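Local coordinates for protein glutamine cyclotransferase (Zymomonas mobilis, PDB 3NOL) that catalyses the cyclisation of N-terminal glutamine to pyroglutamate, as a bacterial glutaminyl cyclase with a beta-propeller fold, at residues S58-R68 and Q79-E90. Sequence-based numbering, arbitrary orientation.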
ATOM      1  N   SER A  58      -1.708   0.479  -8.175  1.00  6.85           N
ATOM      2  CA  SER A  58      -2.882  -0.285  -8.543  1.00  6.85           C
ATOM      3  C   SER A  58      -4.053   0.629  -8.218  1.00  7.39           C
ATOM      4  O   SER A  58      -4.225   1.037  -7.052  1.00  7.44           O
ATOM      5  CB  SER A  58      -2.972  -1.561  -7.670  1.00  6.78           C
ATOM      6  OG  SER A  58      -4.218  -2.194  -7.834  1.00  7.36           O
ATOM      7  N   THR A  59      -4.840   0.947  -9.247  0.50  7.66           N
ATOM      8  CA  THR A  59      -5.940   1.929  -9.155  0.50  8.39           C
ATOM      9  C   THR A  59      -7.253   1.400  -9.680  0.50  8.83           C
ATOM     10  O   THR A  59      -7.295   0.711 -10.710  0.50  8.89           O
ATOM     11  CB  THR A  59      -5.664   3.238  -9.967  0.50  8.16           C
ATOM     12  OG1 THR A  59      -5.444   2.942 -11.357  0.50  7.96           O
ATOM     13  CG2 THR A  59      -4.497   3.998  -9.408  0.50  9.21           C
ATOM     14  N   GLY A  60      -8.327   1.739  -8.975  1.00  9.05           N
ATOM     15  CA  GLY A  60      -9.659   1.591  -9.517  1.00 10.70           C
ATOM     16  C   GLY A  60      -9.858   2.903 -10.258  1.00 12.11           C
ATOM     17  O   GLY A  60      -9.387   3.997  -9.818  1.00 13.06           O
ATOM     18  N   LEU A  61     -10.443   2.788 -11.441  1.00 12.19           N
ATOM     19  CA  LEU A  61     -10.694   3.943 -12.290  1.00 12.24           C
ATOM     20  C   LEU A  61     -12.068   3.716 -12.842  1.00 12.64           C
ATOM     21  O   LEU A  61     -12.255   2.812 -13.678  1.00 12.88           O
ATOM     22  CB  LEU A  61      -9.654   4.031 -13.431  1.00 12.75           C
ATOM     23  CG  LEU A  61      -8.226   4.383 -12.987  1.00 12.36           C
ATOM     24  CD1 LEU A  61      -7.229   4.238 -14.150  1.00 14.01           C
ATOM     25  CD2 LEU A  61      -8.193   5.803 -12.397  1.00 14.86           C
ATOM     26  N   ASN A  62     -13.039   4.471 -12.329  1.00 12.65           N
ATOM     27  CA  ASN A  62     -14.426   4.425 -12.858  1.00 13.38           C
ATOM     28  C   ASN A  62     -14.933   3.006 -13.255  1.00 13.53           C
ATOM     29  O   ASN A  62     -15.335   2.765 -14.431  1.00 13.19           O
ATOM     30  CB  ASN A  62     -14.550   5.405 -14.044  1.00 13.26           C
ATOM     31  CG  ASN A  62     -15.998   5.640 -14.472  1.00 15.91           C
ATOM     32  OD1 ASN A  62     -16.919   5.367 -13.711  1.00 16.00           O
ATOM     33  ND2 ASN A  62     -16.195   6.171 -15.680  1.00 16.13           N
ATOM     34  N   GLY A  63     -14.881   2.076 -12.296  1.00 12.76           N
ATOM     35  CA  GLY A  63     -15.457   0.715 -12.467  1.00 14.21           C
ATOM     36  C   GLY A  63     -14.512  -0.388 -12.927  1.00 14.07           C
ATOM     37  O   GLY A  63     -14.859  -1.579 -12.869  1.00 15.32           O
ATOM     38  N   ARG A  64     -13.325   0.000 -13.403  1.00 12.69           N
ATOM     39  CA  ARG A  64     -12.331  -0.950 -13.922  1.00 12.28           C
ATOM     40  C   ARG A  64     -11.041  -0.747 -13.144  1.00 11.47           C
ATOM     41  O   ARG A  64     -10.933   0.205 -12.370  1.00 12.40           O
ATOM     42  CB  ARG A  64     -12.111  -0.771 -15.443  1.00 12.05           C
ATOM     43  CG  ARG A  64     -13.282  -1.295 -16.305  1.00 12.26           C
ATOM     44  CD  ARG A  64     -13.387  -2.823 -16.276  1.00 11.30           C
ATOM     45  NE  ARG A  64     -12.306  -3.498 -17.004  1.00 12.29           N
ATOM     46  CZ  ARG A  64     -12.264  -3.677 -18.326  1.00 13.24           C
ATOM     47  NH1 ARG A  64     -11.214  -4.288 -18.872  1.00 13.74           N
ATOM     48  NH2 ARG A  64     -13.255  -3.222 -19.113  1.00 13.13           N
ATOM     49  N   SER A  65     -10.081  -1.641 -13.324  1.00 11.18           N
ATOM     50  CA  SER A  65      -8.857  -1.596 -12.519  1.00 10.84           C
ATOM     51  C   SER A  65      -7.594  -1.620 -13.399  1.00  9.79           C
ATOM     52  O   SER A  65      -7.535  -2.326 -14.421  1.00  9.17           O
ATOM     53  CB  SER A  65      -8.896  -2.743 -11.500  1.00 11.55           C
ATOM     54  OG  SER A  65      -7.620  -3.208 -11.137  1.00 13.55           O
ATOM     55  N   SER A  66      -6.599  -0.834 -13.001  1.00  9.30           N
ATOM     56  CA  SER A  66      -5.359  -0.715 -13.766  1.00  8.59           C
ATOM     57  C   SER A  66      -4.116  -0.776 -12.868  1.00  8.80           C
ATOM     58  O   SER A  66      -4.184  -0.444 -11.679  1.00  7.64           O
ATOM     59  CB  SER A  66      -5.362   0.609 -14.542  1.00  9.42           C
ATOM     60  OG  SER A  66      -6.239   0.562 -15.663  1.00 11.34           O
ATOM     61  N   ILE A  67      -2.989  -1.170 -13.470  1.00  8.28           N
ATOM     62  CA  ILE A  67      -1.683  -1.076 -12.817  1.00  8.46           C
ATOM     63  C   ILE A  67      -0.909  -0.045 -13.644  1.00  8.30           C
ATOM     64  O   ILE A  67      -0.858  -0.155 -14.868  1.00  7.20           O
ATOM     65  CB  ILE A  67      -0.918  -2.448 -12.800  1.00  9.16           C
ATOM     66  CG1 ILE A  67      -1.721  -3.558 -12.074  1.00 12.34           C
ATOM     67  CG2 ILE A  67       0.503  -2.262 -12.221  1.00  9.51           C
ATOM     68  CD1 ILE A  67      -2.335  -3.184 -10.783  1.00 12.50           C
ATOM     69  N   ARG A  68      -0.352   0.966 -12.984  1.00  7.26           N
ATOM     70  CA  ARG A  68       0.378   2.014 -13.706  1.00  8.09           C
ATOM     71  C   ARG A  68       1.748   2.305 -13.122  1.00  7.92           C
ATOM     72  O   ARG A  68       1.933   2.235 -11.905  1.00  6.60           O
ATOM     73  CB  ARG A  68      -0.421   3.315 -13.771  1.00  9.10           C
ATOM     74  CG  ARG A  68      -0.921   3.813 -12.422  1.00  9.46           C
ATOM     75  CD  ARG A  68      -1.553   5.225 -12.453  1.00 11.11           C
ATOM     76  NE  ARG A  68      -2.541   5.376 -13.526  1.00 12.14           N
ATOM     77  CZ  ARG A  68      -3.537   6.265 -13.547  1.00 14.06           C
ATOM     78  NH1 ARG A  68      -3.749   7.132 -12.525  1.00  9.31           N
ATOM     79  NH2 ARG A  68      -4.326   6.286 -14.620  1.00 14.72           N
ATOM     80  N   GLN A  79       3.248   4.025 -18.269  1.00  7.98           N
ATOM     81  CA  GLN A  79       2.938   2.657 -18.689  1.00  7.93           C
ATOM     82  C   GLN A  79       1.719   2.211 -17.905  1.00  7.33           C
ATOM     83  O   GLN A  79       1.626   2.495 -16.722  1.00  7.07           O
ATOM     84  CB  GLN A  79       4.138   1.783 -18.332  1.00  7.84           C
ATOM     85  CG  GLN A  79       4.024   0.323 -18.657  1.00 12.26           C
ATOM     86  CD  GLN A  79       5.260  -0.407 -18.152  1.00 15.76           C
ATOM     87  OE1 GLN A  79       5.764  -0.089 -17.073  1.00 17.51           O
ATOM     88  NE2 GLN A  79       5.760  -1.367 -18.924  1.00 16.70           N
ATOM     89  N   GLN A  80       0.769   1.537 -18.551  1.00  7.47           N
ATOM     90  CA  GLN A  80      -0.414   1.096 -17.812  1.00  7.55           C
ATOM     91  C   GLN A  80      -0.993  -0.145 -18.454  1.00  8.21           C
ATOM     92  O   GLN A  80      -0.991  -0.243 -19.684  1.00  7.22           O
ATOM     93  CB  GLN A  80      -1.466   2.212 -17.831  1.00  8.69           C
ATOM     94  CG  GLN A  80      -2.682   1.969 -16.922  1.00  9.37           C
ATOM     95  CD  GLN A  80      -3.535   3.218 -16.799  1.00 10.94           C
ATOM     96  OE1 GLN A  80      -3.007   4.320 -16.524  1.00 13.72           O
ATOM     97  NE2 GLN A  80      -4.864   3.068 -16.979  1.00 10.91           N
ATOM     98  N   ILE A  81      -1.479  -1.067 -17.619  1.00  6.97           N
ATOM     99  CA  ILE A  81      -2.333  -2.182 -18.080  1.00  8.12           C
ATOM    100  C   ILE A  81      -3.688  -2.075 -17.400  1.00  8.74           C
ATOM    101  O   ILE A  81      -3.779  -1.592 -16.262  1.00  8.26           O
ATOM    102  CB  ILE A  81      -1.678  -3.589 -17.885  1.00  7.98           C
ATOM    103  CG1 ILE A  81      -1.369  -3.895 -16.405  1.00  8.05           C
ATOM    104  CG2 ILE A  81      -0.443  -3.727 -18.802  1.00  7.17           C
ATOM    105  CD1 ILE A  81      -0.972  -5.351 -16.098  1.00  8.57           C
ATOM    106  N   GLU A  82      -4.732  -2.478 -18.117  1.00  8.28           N
ATOM    107  CA  GLU A  82      -6.066  -2.515 -17.582  1.00  9.21           C
ATOM    108  C   GLU A  82      -6.443  -3.988 -17.426  1.00  9.10           C
ATOM    109  O   GLU A  82      -6.399  -4.763 -18.394  1.00  8.75           O
ATOM    110  CB  GLU A  82      -7.029  -1.809 -18.549  1.00  8.34           C
ATOM    111  CG  GLU A  82      -8.448  -1.787 -18.033  1.00  9.44           C
ATOM    112  CD  GLU A  82      -9.422  -0.994 -18.902  1.00 10.06           C
ATOM    113  OE1 GLU A  82      -9.011  -0.403 -19.938  1.00 11.19           O
ATOM    114  OE2 GLU A  82     -10.624  -0.982 -18.530  1.00  9.14           O
ATOM    115  N   LEU A  83      -6.816  -4.377 -16.212  1.00 10.04           N
ATOM    116  CA  LEU A  83      -7.183  -5.762 -15.947  1.00 10.86           C
ATOM    117  C   LEU A  83      -8.507  -6.110 -16.618  1.00 11.58           C
ATOM    118  O   LEU A  83      -9.348  -5.235 -16.823  1.00 11.28           O
ATOM    119  CB  LEU A  83      -7.287  -6.016 -14.441  1.00 11.42           C
ATOM    120  CG  LEU A  83      -5.998  -5.828 -13.623  1.00 11.90           C
ATOM    121  CD1 LEU A  83      -6.153  -6.559 -12.295  1.00 12.02           C
ATOM    122  CD2 LEU A  83      -4.753  -6.299 -14.357  1.00 15.15           C
ATOM    123  N   GLY A  84      -8.673  -7.385 -16.959  1.00 12.62           N
ATOM    124  CA  GLY A  84      -9.954  -7.864 -17.501  1.00 13.99           C
ATOM    125  C   GLY A  84     -11.141  -7.469 -16.631  1.00 14.89           C
ATOM    126  O   GLY A  84     -11.031  -7.349 -15.407  1.00 14.85           O
ATOM    127  N   LYS A  85     -12.290  -7.264 -17.262  1.00 16.00           N
ATOM    128  CA  LYS A  85     -13.489  -6.830 -16.550  1.00 17.52           C
ATOM    129  C   LYS A  85     -13.921  -7.783 -15.411  1.00 17.42           C
ATOM    130  O   LYS A  85     -14.604  -7.361 -14.487  1.00 18.00           O
ATOM    131  CB  LYS A  85     -14.630  -6.616 -17.549  1.00 18.21           C
ATOM    132  CG  LYS A  85     -14.798  -7.769 -18.508  1.00 21.75           C
ATOM    133  CD  LYS A  85     -15.945  -7.530 -19.494  1.00 25.84           C
ATOM    134  CE  LYS A  85     -16.343  -8.859 -20.129  1.00 28.54           C
ATOM    135  NZ  LYS A  85     -17.397  -8.693 -21.160  1.00 32.24           N
ATOM    136  N   ARG A  86     -13.488  -9.044 -15.472  1.00 17.73           N
ATOM    137  CA  ARG A  86     -13.793 -10.054 -14.428  1.00 18.48           C
ATOM    138  C   ARG A  86     -13.031  -9.837 -13.117  1.00 17.82           C
ATOM    139  O   ARG A  86     -13.442 -10.342 -12.071  1.00 18.11           O
ATOM    140  CB  ARG A  86     -13.506 -11.474 -14.937  1.00 18.89           C
ATOM    141  CG  ARG A  86     -14.556 -12.014 -15.895  1.00 22.72           C
ATOM    142  CD  ARG A  86     -14.708 -13.513 -15.741  1.00 28.76           C
ATOM    143  NE  ARG A  86     -13.535 -14.235 -16.226  1.00 33.24           N
ATOM    144  CZ  ARG A  86     -13.153 -15.440 -15.804  1.00 35.40           C
ATOM    145  NH1 ARG A  86     -12.072 -16.006 -16.326  1.00 36.66           N
ATOM    146  NH2 ARG A  86     -13.842 -16.080 -14.862  1.00 36.74           N
ATOM    147  N   TYR A  87     -11.931  -9.086 -13.195  1.00 17.21           N
ATOM    148  CA  TYR A  87     -11.002  -8.916 -12.079  1.00 16.61           C
ATOM    149  C   TYR A  87     -10.984  -7.485 -11.599  1.00 16.16           C
ATOM    150  O   TYR A  87     -11.172  -6.552 -12.378  1.00 16.83           O
ATOM    151  CB  TYR A  87      -9.595  -9.336 -12.506  1.00 17.39           C
ATOM    152  CG  TYR A  87      -9.609 -10.698 -13.145  1.00 17.95           C
ATOM    153  CD1 TYR A  87      -9.463 -10.844 -14.525  1.00 20.65           C
ATOM    154  CD2 TYR A  87      -9.859 -11.840 -12.372  1.00 19.56           C
ATOM    155  CE1 TYR A  87      -9.516 -12.109 -15.121  1.00 20.12           C
ATOM    156  CE2 TYR A  87      -9.919 -13.094 -12.948  1.00 20.03           C
ATOM    157  CZ  TYR A  87      -9.751 -13.225 -14.317  1.00 20.30           C
ATOM    158  OH  TYR A  87      -9.822 -14.478 -14.875  1.00 20.98           O
ATOM    159  N   PHE A  88     -10.781  -7.314 -10.298  1.00 14.50           N
ATOM    160  CA  PHE A  88     -10.560  -5.987  -9.781  1.00 13.30           C
ATOM    161  C   PHE A  88      -9.335  -6.009  -8.884  1.00 12.36           C
ATOM    162  O   PHE A  88      -9.331  -6.713  -7.875  1.00 12.54           O
ATOM    163  CB  PHE A  88     -11.774  -5.477  -9.013  1.00 13.31           C
ATOM    164  CG  PHE A  88     -11.743  -3.991  -8.805  1.00 13.65           C
ATOM    165  CD1 PHE A  88     -11.018  -3.447  -7.740  1.00 15.30           C
ATOM    166  CD2 PHE A  88     -12.382  -3.136  -9.696  1.00 12.98           C
ATOM    167  CE1 PHE A  88     -10.944  -2.074  -7.565  1.00 15.88           C
ATOM    168  CE2 PHE A  88     -12.303  -1.741  -9.523  1.00 13.09           C
ATOM    169  CZ  PHE A  88     -11.587  -1.222  -8.463  1.00 14.66           C
ATOM    170  N   GLY A  89      -8.317  -5.247  -9.250  1.00 10.94           N
ATOM    171  CA  GLY A  89      -7.027  -5.318  -8.570  1.00  9.87           C
ATOM    172  C   GLY A  89      -7.031  -4.648  -7.204  1.00  9.17           C
ATOM    173  O   GLY A  89      -7.737  -3.649  -6.990  1.00  9.46           O
ATOM    174  N   GLU A  90      -6.234  -5.204  -6.287  1.00  7.69           N
ATOM    175  CA  GLU A  90      -5.980  -4.583  -4.981  1.00  7.75           C
ATOM    176  C   GLU A  90      -4.475  -4.365  -4.794  1.00  7.14           C
ATOM    177  O   GLU A  90      -3.846  -3.775  -5.672  1.00  7.33           O
ATOM    178  CB  GLU A  90      -6.632  -5.364  -3.847  1.00  7.60           C
ATOM    179  CG  GLU A  90      -8.150  -5.465  -4.010  1.00  8.87           C
ATOM    180  CD  GLU A  90      -8.863  -4.121  -3.862  1.00  9.99           C
ATOM    181  OE1 GLU A  90      -8.285  -3.211  -3.240  1.00  9.54           O
ATOM    182  OE2 GLU A  90     -10.010  -4.000  -4.375  1.00 12.54           O
TER
HETATM  183  O   HOH W   1      -7.176  -1.530  -8.654  1.00 17.72           O
HETATM  184  O   HOH W   2     -10.771  -4.299 -14.509  1.00 16.12           O
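The R64 guanidinium is sandwiched: the E82 carboxylate oxygen OE2 sits 3.1 Å above the centre of one face, the backbone of K85 covers the opposite face near its rim, and at the edge, in plane, lie the L83 carbonyl and a water that accepts from R64 NE. With OE2 so far out of plane, the salt bridge rests on charge alone; the straight bond is R64 NH1 to L83 O, 2.9 Å and 166° at the hydrogen, with a weak one from NE to the same oxygen. Bends at chi2 and chi3 curl the chain back to this site. Replacing R64 by alanine would probably cost E82 its counter-charge and the L83 carbonyl its arginine donor. The F88 ring takes S65 CB over one face, 4.0 Å from its centroid and 12° off the normal, a CH-pi contact, while G63 O lies at its edge. S65 OG, meanwhile, accepts from G89 N (2.9 Å). At the far end R68 presents NE (3.2 Å) and NH2 (3.0 Å) together to Q80 OE1, both from one face of the amide; its NH1 forms a salt bridge with D40. Reciprocal I67–I81 backbone bonds make 64-70 and 77-82 an antiparallel hairpin, the last two strands of a four-stranded propeller blade. Residues 83-88 then cross to 89-95, first strand of the next blade, whose strand 108-113 contributes W112 against I67, I81 and L83.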